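Local coordinates for Cbs-cp12 (Microcystis aeruginosa PCC 7806, PDB 5NMU), which probably takes part in redox-dependent regulation of photosynthetic carbon metabolism, fusing a pair of CBS domains to a CP12 domain in a hexameric assembly, at the interface of chains A and B. Coordinates in Å, arbitrary orientation; residue numbers count along the deposited sequence, not the author numbering. Chains: chain A/B, Cbs-cp12.

The interface of chains A and B. Residues chain A 6, 86, 88; chain B 46-47, 112.
A:Glu88 reaches across to B:Gln47 and B:Lys112, joining loops of the CBS-domain pairs in two copies of the hexamer, and shows how one acidic side chain can use both its base and its tip. At the base, A:Glu88 CB packs against CG of B:Gln47 at 4.0 Å, an apolar touch made from the flank of the bent glutamine chain. Beyond CB, A:Glu88 runs extended (chi2 -170°), which carries the carboxylate out to chain B. There the two oxygens part company. A:Glu88 OE2 faces the amide nitrogen NE2 of B:Gln47 at 3.8 Å, too far for a hydrogen bond, with the carboxylate and amide planes nearly perpendicular. A:Glu88 OE1 forms a salt bridge with B:Lys112 NZ at 3.1 Å, which also donates a hydrogen bond, the ammonium approaching almost in line with the C-O bond. The lysine runs roughly perpendicular to the glutamate, and a bend at its last torsion (chi4 70°) lets B:Lys112 NZ hydrogen-bond to the backbone O of B:Glu46 at 3.3 Å and form a salt bridge with OE1 of B:Glu46 (2.5 Å), met at its anti lone pair. The ammonium thus lies between two carboxylates and probably offsets their mutual repulsion. A methionine in place of B:Lys112 would probably leave OE1 of A:Glu88 and OE1 of B:Glu46, 4.9 Å apart, without their shared positive mate. Behind the bridge, the side-chain oxygen OD1 of A:Asn86 accepts a hydrogen bond from the backbone N of A:Glu88 at 3.0 Å, which probably steadies the loop.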
loop_
_atom_site.group_PDB
_atom_site.type_symbol
_atom_site.label_atom_id
_atom_site.label_comp_id
_atom_site.label_asym_id
_atom_site.label_seq_id
_atom_site.Cartn_x
_atom_site.Cartn_y
_atom_site.Cartn_z
ATOM N N GLN A 6 -7.525 28.813 8.957
ATOM C CA GLN A 6 -7.391 27.712 9.903
ATOM C C GLN A 6 -8.438 26.639 9.709
ATOM O O GLN A 6 -9.513 26.933 9.249
ATOM C CB GLN A 6 -7.559 28.218 11.334
ATOM C CG GLN A 6 -6.440 29.156 11.769
ATOM C CD GLN A 6 -6.593 29.689 13.192
ATOM O OE1 GLN A 6 -7.577 29.492 13.870
ATOM N NE2 GLN A 6 -5.576 30.311 13.645
ATOM N N ASN A 86 -5.929 19.841 15.090
ATOM C CA ASN A 86 -5.908 21.039 15.986
ATOM C C ASN A 86 -6.705 22.139 15.275
ATOM O O ASN A 86 -6.480 22.329 14.079
ATOM C CB ASN A 86 -4.391 21.457 16.218
ATOM C CG ASN A 86 -4.173 22.732 17.080
ATOM O OD1 ASN A 86 -4.971 23.718 17.137
ATOM N ND2 ASN A 86 -3.004 22.746 17.742
ATOM N N GLU A 88 -6.421 25.327 15.132
ATOM C CA GLU A 88 -5.542 26.347 14.548
ATOM C C GLU A 88 -4.694 25.916 13.346
ATOM O O GLU A 88 -4.020 26.748 12.693
ATOM C CB GLU A 88 -4.597 26.903 15.643
ATOM C CG GLU A 88 -5.396 27.556 16.760
ATOM C CD GLU A 88 -4.530 28.343 17.752
ATOM O OE1 GLU A 88 -3.631 27.747 18.381
ATOM O OE2 GLU A 88 -4.728 29.561 17.860
ATOM N N GLU B 46 3.411 29.755 16.824
ATOM C CA GLU B 46 2.347 29.245 17.667
ATOM C C GLU B 46 1.289 28.329 17.011
ATOM O O GLU B 46 0.699 27.542 17.708
ATOM C CB GLU B 46 1.620 30.453 18.307
ATOM C CG GLU B 46 0.585 30.099 19.372
ATOM C CD GLU B 46 1.194 29.264 20.494
ATOM O OE1 GLU B 46 0.684 28.135 20.731
ATOM O OE2 GLU B 46 2.217 29.734 21.096
ATOM N N GLN B 47 0.971 28.552 15.741
ATOM C CA GLN B 47 0.026 27.743 14.963
ATOM C C GLN B 47 0.658 26.638 14.150
ATOM O O GLN B 47 -0.085 25.912 13.464
ATOM C CB GLN B 47 -0.753 28.599 13.959
ATOM C CG GLN B 47 -1.745 29.536 14.599
ATOM C CD GLN B 47 -1.047 30.709 15.286
ATOM O OE1 GLN B 47 -0.137 31.357 14.712
ATOM N NE2 GLN B 47 -1.426 30.959 16.536
ATOM N N LYS B 112 0.939 22.676 23.504
ATOM C CA LYS B 112 1.979 23.049 22.525
ATOM C C LYS B 112 3.351 22.553 22.955
ATOM O O LYS B 112 4.370 22.871 22.338
ATOM C CB LYS B 112 2.029 24.571 22.389
ATOM C CG LYS B 112 0.692 25.241 22.063
ATOM C CD LYS B 112 0.128 24.770 20.717
ATOM C CE LYS B 112 -1.284 25.317 20.442
ATOM N NZ LYS B 112 -1.338 26.790 20.162
#